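Nucleoporin nup120 (PDB 4GQ2) serves as a structural component of the nuclear pore complex, whose nucleoporins can also dock transiently associated nuclear transport factors. Local coordinates at residues Ala24-Ala29 against Lys104-Ser109; Tyr139-Ser144 against Asp157-Cys162. All coordinates share one frame; numbering follows the deposited sequence.

Contact 1 of 2, residues Ala24-Ala29 against Lys104-Ser109; sequences ALWVPA and KIHFPS
Strands 21-26 and 101-106 run parallel, side by side, at one margin of a mixed five-stranded sheet in the beta-propeller part of Nup120, with 21-26 as one of its two outer strands. Their last three residues pair in register, Ala24 with Lys104, Leu25 with Ile105 and Trp26 with His106. Leu25 is held through both its backbone N and its O: the N donates to Lys104 O (2.8 Å), and the O accepts His106 N at 2.7 Å. Val27 N reaches His106 O in a longer but nearly straight bond (3.3 Å, 175°), carrying the pairing one step beyond the strand end.

The His106 side chain stands on the same face as Trp26, its CG anti to the carbonyl carbon. His106 CB sits over the five-membered ring of Trp26 in a CH-pi contact, 3.8 Å from its centroid. His106 CG faces Trp26 NE1, CD2 faces CE2 and NE2 faces CZ2, so that the imidazole forms an offset stack with the six-membered ring, planes 12° apart. Leu25 O lies in the imidazole plane at the CD2 edge. An alanine in place of His106 would keep the CB contact but lose the whole imidazole, and would probably leave that indole face less well covered and the tryptophan less firmly held.

Leu25 and Ile105, both buried, lie on the opposite face, where Leu25 touches Leu155 and Trp159. Past the strands Val27 divides its methyls: CG1 packs on Ile105 CG2 and over the Phe107 ring face, while Val27 CG2, in the crowded position between backbone N and carbonyl carbon, meets Pro108 CD at 3.6 Å.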
ATOM      1  N   ALA A  24     -22.587  14.945  -9.414  1.00 47.33           N
ATOM      2  CA  ALA A  24     -23.345  14.466 -10.560  1.00 43.11           C
ATOM      3  C   ALA A  24     -24.290  15.563 -11.035  1.00 49.77           C
ATOM      4  O   ALA A  24     -25.060  16.115 -10.244  1.00 52.06           O
ATOM      5  CB  ALA A  24     -24.119  13.217 -10.187  1.00 34.38           C
ATOM      6  N   LEU A  25     -24.211  15.892 -12.322  1.00 45.38           N
ATOM      7  CA  LEU A  25     -25.070  16.913 -12.909  1.00 41.42           C
ATOM      8  C   LEU A  25     -25.803  16.397 -14.142  1.00 47.43           C
ATOM      9  O   LEU A  25     -25.290  15.541 -14.866  1.00 47.14           O
ATOM     10  CB  LEU A  25     -24.252  18.130 -13.299  1.00 43.92           C
ATOM     11  CG  LEU A  25     -23.397  18.844 -12.260  1.00 48.81           C
ATOM     12  CD1 LEU A  25     -22.780  20.086 -12.896  1.00 39.17           C
ATOM     13  CD2 LEU A  25     -24.236  19.216 -11.048  1.00 52.07           C
ATOM     14  N   TRP A  26     -27.004  16.926 -14.363  1.00 50.87           N
ATOM     15  CA  TRP A  26     -27.799  16.650 -15.563  1.00 47.18           C
ATOM     16  C   TRP A  26     -28.094  17.936 -16.263  1.00 55.79           C
ATOM     17  O   TRP A  26     -28.601  18.881 -15.648  1.00 53.00           O
ATOM     18  CB  TRP A  26     -29.116  15.975 -15.199  1.00 48.88           C
ATOM     19  CG  TRP A  26     -28.977  14.517 -14.847  1.00 42.33           C
ATOM     20  CD1 TRP A  26     -29.280  13.418 -15.647  1.00 43.27           C
ATOM     21  CD2 TRP A  26     -28.485  13.947 -13.585  1.00 44.19           C
ATOM     22  NE1 TRP A  26     -29.020  12.242 -14.986  1.00 50.81           N
ATOM     23  CE2 TRP A  26     -28.541  12.486 -13.746  1.00 49.92           C
ATOM     24  CE3 TRP A  26     -28.020  14.477 -12.384  1.00 44.74           C
ATOM     25  CZ2 TRP A  26     -28.148  11.619 -12.735  1.00 52.40           C
ATOM     26  CZ3 TRP A  26     -27.630  13.590 -11.372  1.00 58.68           C
ATOM     27  CH2 TRP A  26     -27.694  12.195 -11.543  1.00 47.16           C
ATOM     28  N   VAL A  27     -27.774  17.991 -17.556  1.00 61.70           N
ATOM     29  CA  VAL A  27     -28.110  19.156 -18.380  1.00 53.39           C
ATOM     30  C   VAL A  27     -29.638  19.240 -18.524  1.00 50.90           C
ATOM     31  O   VAL A  27     -30.311  18.199 -18.526  1.00 47.96           O
ATOM     32  CB  VAL A  27     -27.408  19.128 -19.763  1.00 55.26           C
ATOM     33  CG1 VAL A  27     -25.894  19.112 -19.596  1.00 52.20           C
ATOM     34  CG2 VAL A  27     -27.862  17.939 -20.598  1.00 48.62           C
ATOM     35  N   PRO A  28     -30.195  20.469 -18.596  1.00 48.28           N
ATOM     36  CA  PRO A  28     -31.645  20.632 -18.757  1.00 55.57           C
ATOM     37  C   PRO A  28     -32.181  19.856 -19.963  1.00 67.03           C
ATOM     38  O   PRO A  28     -31.562  19.876 -21.033  1.00 75.69           O
ATOM     39  CB  PRO A  28     -31.801  22.139 -18.980  1.00 51.15           C
ATOM     40  CG  PRO A  28     -30.647  22.734 -18.253  1.00 49.12           C
ATOM     41  CD  PRO A  28     -29.514  21.773 -18.474  1.00 50.70           C
ATOM     42  N   ALA A  29     -33.306  19.166 -19.777  1.00 59.74           N
ATOM     43  CA  ALA A  29     -33.910  18.354 -20.837  1.00 71.27           C
ATOM     44  C   ALA A  29     -34.622  19.204 -21.899  1.00 76.58           C
ATOM     45  O   ALA A  29     -35.254  20.214 -21.581  1.00 65.16           O
ATOM     46  CB  ALA A  29     -34.865  17.328 -20.244  1.00 65.35           C
ATOM     47  N   LYS A 104     -19.304  14.687 -12.816  1.00 44.03           N
ATOM     48  CA  LYS A 104     -19.852  13.841 -13.864  1.00 43.45           C
ATOM     49  C   LYS A 104     -21.131  14.488 -14.393  1.00 47.47           C
ATOM     50  O   LYS A 104     -22.092  14.698 -13.641  1.00 35.60           O
ATOM     51  CB  LYS A 104     -20.124  12.433 -13.338  1.00 38.10           C
ATOM     52  CG  LYS A 104     -20.895  11.537 -14.299  1.00 42.70           C
ATOM     53  CD  LYS A 104     -21.110  10.142 -13.736  1.00 37.94           C
ATOM     54  CE  LYS A 104     -19.790   9.435 -13.466  1.00 38.76           C
ATOM     55  NZ  LYS A 104     -19.992   7.990 -13.186  1.00 41.03           N
ATOM     56  N   ILE A 105     -21.114  14.802 -15.687  1.00 41.89           N
ATOM     57  CA  ILE A 105     -22.201  15.501 -16.353  1.00 39.08           C
ATOM     58  C   ILE A 105     -22.910  14.523 -17.272  1.00 35.33           C
ATOM     59  O   ILE A 105     -22.283  13.902 -18.124  1.00 47.10           O
ATOM     60  CB  ILE A 105     -21.666  16.708 -17.153  1.00 38.00           C
ATOM     61  CG1 ILE A 105     -20.984  17.692 -16.200  1.00 44.22           C
ATOM     62  CG2 ILE A 105     -22.787  17.399 -17.915  1.00 37.24           C
ATOM     63  CD1 ILE A 105     -20.092  18.727 -16.848  1.00 33.54           C
ATOM     64  N   HIS A 106     -24.217  14.377 -17.084  1.00 42.01           N
ATOM     65  CA  HIS A 106     -25.023  13.478 -17.910  1.00 42.78           C
ATOM     66  C   HIS A 106     -25.725  14.246 -18.983  1.00 46.95           C
ATOM     67  O   HIS A 106     -26.166  15.383 -18.764  1.00 44.95           O
ATOM     68  CB  HIS A 106     -26.058  12.730 -17.080  1.00 40.00           C
ATOM     69  CG  HIS A 106     -25.478  11.953 -15.931  1.00 45.57           C
ATOM     70  ND1 HIS A 106     -25.213  10.634 -16.011  1.00 46.86           N
ATOM     71  CD2 HIS A 106     -25.125  12.352 -14.643  1.00 43.01           C
ATOM     72  CE1 HIS A 106     -24.715  10.208 -14.835  1.00 42.88           C
ATOM     73  NE2 HIS A 106     -24.658  11.263 -13.999  1.00 49.32           N
ATOM     74  N   PHE A 107     -25.831  13.610 -20.149  1.00 46.00           N
ATOM     75  CA  PHE A 107     -26.439  14.185 -21.339  1.00 47.44           C
ATOM     76  C   PHE A 107     -27.549  13.265 -21.833  1.00 49.07           C
ATOM     77  O   PHE A 107     -27.522  12.067 -21.540  1.00 51.07           O
ATOM     78  CB  PHE A 107     -25.385  14.347 -22.434  1.00 47.84           C
ATOM     79  CG  PHE A 107     -24.386  15.431 -22.159  1.00 45.86           C
ATOM     80  CD1 PHE A 107     -23.264  15.182 -21.372  1.00 38.32           C
ATOM     81  CD2 PHE A 107     -24.561  16.705 -22.695  1.00 42.83           C
ATOM     82  CE1 PHE A 107     -22.342  16.185 -21.123  1.00 39.67           C
ATOM     83  CE2 PHE A 107     -23.640  17.715 -22.445  1.00 36.12           C
ATOM     84  CZ  PHE A 107     -22.530  17.453 -21.659  1.00 39.54           C
ATOM     85  N   PRO A 108     -28.533  13.820 -22.576  1.00 55.29           N
ATOM     86  CA  PRO A 108     -29.614  13.007 -23.148  1.00 52.24           C
ATOM     87  C   PRO A 108     -29.149  12.244 -24.382  1.00 55.23           C
ATOM     88  O   PRO A 108     -29.818  11.302 -24.819  1.00 54.89           O
ATOM     89  CB  PRO A 108     -30.675  14.043 -23.550  1.00 46.45           C
ATOM     90  CG  PRO A 108     -30.201  15.365 -23.045  1.00 49.09           C
ATOM     91  CD  PRO A 108     -28.719  15.251 -22.872  1.00 54.38           C
ATOM     92  N   SER A 109     -28.013  12.670 -24.933  1.00 56.33           N
ATOM     93  CA  SER A 109     -27.379  12.023 -26.078  1.00 53.57           C
ATOM     94  C   SER A 109     -25.858  12.082 -25.931  1.00 56.04           C
ATOM     95  O   SER A 109     -25.337  12.997 -25.291  1.00 49.42           O
ATOM     96  CB  SER A 109     -27.814  12.721 -27.364  1.00 47.18           C
ATOM     97  OG  SER A 109     -26.915  12.460 -28.422  1.00 48.11           O
TER

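Contact 2 of 2, residues Tyr139-Ser144 against Asp157-Cys162; sequences YYIRLS and DDWCLC
Tyr139 carries its ring beside the backbone N, CG anti to the carbonyl carbon (chi1 -63°), while Cys160 and Cys162 take different first torsions, SG anti to the backbone N in the former (chi1 -168°) and anti to the carbonyl carbon in the latter (chi1 -48°). Both sulfurs thereby converge on one flank of the phenol ring: Cys162 SG touches CE1 of Tyr139 at 3.6 Å, and Cys160 SG approaches its CD1 at 4.0 Å, each obliquely. Cys160 SG also rests against Ile141 CG1, so that one sulfur touches both Tyr139 and Ile141.

Trp159, with CG in the crowded position between backbone N and carbonyl carbon, brings its indole alongside Ile141. CG2 of Ile141 meets the rim of the indole near its plane, 3.8 Å from CE3 of Trp159, while Cys160 CB lies over one face of the same ring. On the opposite face of the sheet Tyr140 and Leu161 run side by side, with Tyr140 CD2 4.1 Å from Leu161 CD2. The hydroxyl of Tyr140 goes on to bond Thr181 O.

Tyr140 and Leu161 exchange two backbone bonds, Tyr140 N to Leu161 O at 2.8 Å and Leu161 N to Tyr140 O at 3.1 Å, the latter with its donor above the carbonyl plane. A third, from Arg142 N to Trp159 O (2.8 Å), extends the pairing to Trp159, just before strand 160-163 begins. There Arg142 NH1 comes within 3.4 Å of Asp158 OD2, a salt bridge of charge alone, since the carboxylate oxygen lies over the guanidinium face. The arrangement is that of the two last antiparallel strands, 138-143 and 160-163, of a four-stranded propeller blade.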
ATOM      1  N   TYR A 139     -24.226  22.744 -25.928  1.00 54.41           N
ATOM      2  CA  TYR A 139     -24.330  23.064 -24.519  1.00 38.82           C
ATOM      3  C   TYR A 139     -23.227  24.000 -24.093  1.00 43.93           C
ATOM      4  O   TYR A 139     -22.076  23.831 -24.484  1.00 45.65           O
ATOM      5  CB  TYR A 139     -24.298  21.804 -23.677  1.00 43.83           C
ATOM      6  CG  TYR A 139     -25.456  20.867 -23.915  1.00 41.29           C
ATOM      7  CD1 TYR A 139     -26.659  21.022 -23.220  1.00 39.36           C
ATOM      8  CD2 TYR A 139     -25.345  19.809 -24.819  1.00 37.88           C
ATOM      9  CE1 TYR A 139     -27.724  20.152 -23.426  1.00 39.07           C
ATOM     10  CE2 TYR A 139     -26.401  18.929 -25.025  1.00 38.83           C
ATOM     11  CZ  TYR A 139     -27.586  19.103 -24.329  1.00 39.13           C
ATOM     12  OH  TYR A 139     -28.633  18.229 -24.540  1.00 54.37           O
ATOM     13  N   TYR A 140     -23.595  24.991 -23.289  1.00 45.10           N
ATOM     14  CA  TYR A 140     -22.659  26.001 -22.821  1.00 50.92           C
ATOM     15  C   TYR A 140     -22.586  25.912 -21.297  1.00 56.04           C
ATOM     16  O   TYR A 140     -23.457  26.442 -20.589  1.00 45.94           O
ATOM     17  CB  TYR A 140     -23.114  27.386 -23.293  1.00 44.55           C
ATOM     18  CG  TYR A 140     -22.197  28.524 -22.917  1.00 41.28           C
ATOM     19  CD1 TYR A 140     -21.091  28.846 -23.698  1.00 42.23           C
ATOM     20  CD2 TYR A 140     -22.445  29.292 -21.788  1.00 43.27           C
ATOM     21  CE1 TYR A 140     -20.257  29.900 -23.362  1.00 40.62           C
ATOM     22  CE2 TYR A 140     -21.615  30.345 -21.438  1.00 39.20           C
ATOM     23  CZ  TYR A 140     -20.527  30.647 -22.222  1.00 48.42           C
ATOM     24  OH  TYR A 140     -19.715  31.699 -21.851  1.00 50.99           O
ATOM     25  N   ILE A 141     -21.550  25.227 -20.811  1.00 53.03           N
ATOM     26  CA  ILE A 141     -21.427  24.878 -19.392  1.00 44.87           C
ATOM     27  C   ILE A 141     -20.389  25.727 -18.666  1.00 45.55           C
ATOM     28  O   ILE A 141     -19.215  25.759 -19.053  1.00 56.44           O
ATOM     29  CB  ILE A 141     -21.098  23.379 -19.201  1.00 52.33           C
ATOM     30  CG1 ILE A 141     -22.197  22.500 -19.804  1.00 46.48           C
ATOM     31  CG2 ILE A 141     -20.928  23.043 -17.723  1.00 60.32           C
ATOM     32  CD1 ILE A 141     -21.744  21.086 -20.113  1.00 49.02           C
ATOM     33  N   ARG A 142     -20.831  26.416 -17.617  1.00 49.55           N
ATOM     34  CA  ARG A 142     -19.939  27.212 -16.774  1.00 58.11           C
ATOM     35  C   ARG A 142     -19.460  26.402 -15.571  1.00 54.89           C
ATOM     36  O   ARG A 142     -20.267  25.893 -14.797  1.00 50.95           O
ATOM     37  CB  ARG A 142     -20.629  28.486 -16.290  1.00 65.50           C
ATOM     38  CG  ARG A 142     -20.593  29.659 -17.256  1.00 80.28           C
ATOM     39  CD  ARG A 142     -20.895  30.944 -16.497  1.00 99.24           C
ATOM     40  NE  ARG A 142     -21.433  32.019 -17.331  1.00 89.89           N
ATOM     41  CZ  ARG A 142     -22.704  32.116 -17.717  1.00 82.73           C
ATOM     42  NH1 ARG A 142     -23.591  31.187 -17.375  1.00 85.66           N
ATOM     43  NH2 ARG A 142     -23.088  33.141 -18.460  1.00 77.02           N
ATOM     44  N   LEU A 143     -18.143  26.287 -15.426  1.00 57.79           N
ATOM     45  CA  LEU A 143     -17.556  25.512 -14.341  1.00 57.51           C
ATOM     46  C   LEU A 143     -17.311  26.370 -13.120  1.00 51.22           C
ATOM     47  O   LEU A 143     -16.734  27.455 -13.215  1.00 71.17           O
ATOM     48  CB  LEU A 143     -16.226  24.890 -14.773  1.00 58.40           C
ATOM     49  CG  LEU A 143     -16.229  23.744 -15.785  1.00 66.98           C
ATOM     50  CD1 LEU A 143     -14.804  23.453 -16.232  1.00 61.44           C
ATOM     51  CD2 LEU A 143     -16.886  22.499 -15.207  1.00 65.31           C
ATOM     52  N   SER A 144     -17.748  25.877 -11.973  1.00 51.68           N
ATOM     53  CA  SER A 144     -17.364  26.473 -10.705  1.00 50.90           C
ATOM     54  C   SER A 144     -16.240  25.647 -10.077  1.00 50.43           C
ATOM     55  O   SER A 144     -16.321  24.409 -10.011  1.00 48.69           O
ATOM     56  CB  SER A 144     -18.570  26.556  -9.770  1.00 48.10           C
ATOM     57  OG  SER A 144     -18.200  27.102  -8.518  1.00 67.18           O
ATOM     58  N   ASP A 157     -28.140  28.788 -11.161  1.00 79.59           N
ATOM     59  CA  ASP A 157     -29.215  28.459 -12.104  1.00 79.08           C
ATOM     60  C   ASP A 157     -28.740  28.447 -13.556  1.00 61.24           C
ATOM     61  O   ASP A 157     -29.220  27.655 -14.368  1.00 55.30           O
ATOM     62  CB  ASP A 157     -30.383  29.440 -11.952  1.00 88.38           C
ATOM     63  CG  ASP A 157     -31.064  29.342 -10.596  1.00 88.75           C
ATOM     64  OD1 ASP A 157     -31.024  28.261  -9.970  1.00 92.43           O
ATOM     65  OD2 ASP A 157     -31.649  30.355 -10.159  1.00 98.25           O
ATOM     66  N   ASP A 158     -27.783  29.319 -13.857  1.00 62.94           N
ATOM     67  CA  ASP A 158     -27.292  29.535 -15.218  1.00 69.52           C
ATOM     68  C   ASP A 158     -26.066  28.686 -15.597  1.00 67.84           C
ATOM     69  O   ASP A 158     -25.352  29.024 -16.548  1.00 57.96           O
ATOM     70  CB  ASP A 158     -26.976  31.027 -15.413  1.00 81.72           C
ATOM     71  CG  ASP A 158     -26.034  31.583 -14.340  1.00 96.94           C
ATOM     72  OD1 ASP A 158     -26.104  31.136 -13.172  1.00 91.78           O
ATOM     73  OD2 ASP A 158     -25.228  32.484 -14.662  1.00 96.18           O
ATOM     74  N   TRP A 159     -25.833  27.587 -14.875  1.00 63.38           N
ATOM     75  CA  TRP A 159     -24.617  26.780 -15.078  1.00 57.03           C
ATOM     76  C   TRP A 159     -24.588  26.108 -16.419  1.00 58.47           C
ATOM     77  O   TRP A 159     -23.523  25.974 -17.020  1.00 60.08           O
ATOM     78  CB  TRP A 159     -24.418  25.762 -13.958  1.00 51.76           C
ATOM     79  CG  TRP A 159     -25.299  24.537 -14.038  1.00 46.23           C
ATOM     80  CD1 TRP A 159     -26.539  24.340 -13.438  1.00 47.04           C
ATOM     81  CD2 TRP A 159     -25.023  23.282 -14.755  1.00 50.41           C
ATOM     82  NE1 TRP A 159     -27.033  23.092 -13.725  1.00 46.70           N
ATOM     83  CE2 TRP A 159     -26.178  22.407 -14.511  1.00 45.70           C
ATOM     84  CE3 TRP A 159     -23.973  22.813 -15.546  1.00 44.70           C
ATOM     85  CZ2 TRP A 159     -26.258  21.130 -15.045  1.00 43.37           C
ATOM     86  CZ3 TRP A 159     -24.070  21.522 -16.080  1.00 40.12           C
ATOM     87  CH2 TRP A 159     -25.185  20.704 -15.835  1.00 44.76           C
ATOM     88  N   CYS A 160     -25.760  25.686 -16.894  1.00 53.82           N
ATOM     89  CA  CYS A 160     -25.899  25.112 -18.224  1.00 56.56           C
ATOM     90  C   CYS A 160     -26.941  25.822 -19.089  1.00 56.95           C
ATOM     91  O   CYS A 160     -28.113  25.880 -18.737  1.00 59.69           O
ATOM     92  CB  CYS A 160     -26.230  23.630 -18.144  1.00 53.85           C
ATOM     93  SG  CYS A 160     -26.073  22.822 -19.747  1.00 55.69           S
ATOM     94  N   LEU A 161     -26.485  26.348 -20.223  1.00 67.56           N
ATOM     95  CA  LEU A 161     -27.342  26.942 -21.246  1.00 54.71           C
ATOM     96  C   LEU A 161     -27.377  26.014 -22.460  1.00 52.96           C
ATOM     97  O   LEU A 161     -26.337  25.494 -22.882  1.00 55.37           O
ATOM     98  CB  LEU A 161     -26.795  28.317 -21.652  1.00 62.71           C
ATOM     99  CG  LEU A 161     -27.225  29.608 -20.933  1.00 66.82           C
ATOM    100  CD1 LEU A 161     -27.486  29.432 -19.444  1.00 63.55           C
ATOM    101  CD2 LEU A 161     -26.205  30.716 -21.164  1.00 63.02           C
ATOM    102  N   CYS A 162     -28.568  25.806 -23.014  1.00 57.68           N
ATOM    103  CA  CYS A 162     -28.741  24.939 -24.182  1.00 60.72           C
ATOM    104  C   CYS A 162     -29.111  25.713 -25.435  1.00 66.76           C
ATOM    105  O   CYS A 162     -29.997  26.574 -25.413  1.00 67.56           O
ATOM    106  CB  CYS A 162     -29.804  23.877 -23.916  1.00 54.29           C
ATOM    107  SG  CYS A 162     -29.568  23.062 -22.334  1.00 60.61           S
TER

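Contact 1 precedes contact 2 along the chain, and their centres lie about 11 Å apart on the same side of the chain's centre. They belong to different sheets of the beta-propeller: 24-29 and 104-109 end two strands of the mixed five-stranded sheet, whereas 139-144 and 157-162 form one margin of the antiparallel four-stranded sheet that follows. The sheets meet directly. Tyr139 takes Val27 CG2 at its CE1 (3.6 Å), has the Phe107 ring edge-to-face and sets its OH near Pro108, while Trp159 CZ2 packs on Trp26 O. Tyr139, from strand 138-143, and Trp159, just before strand 160-163, thus pack the two neighbouring sheets of the propeller together.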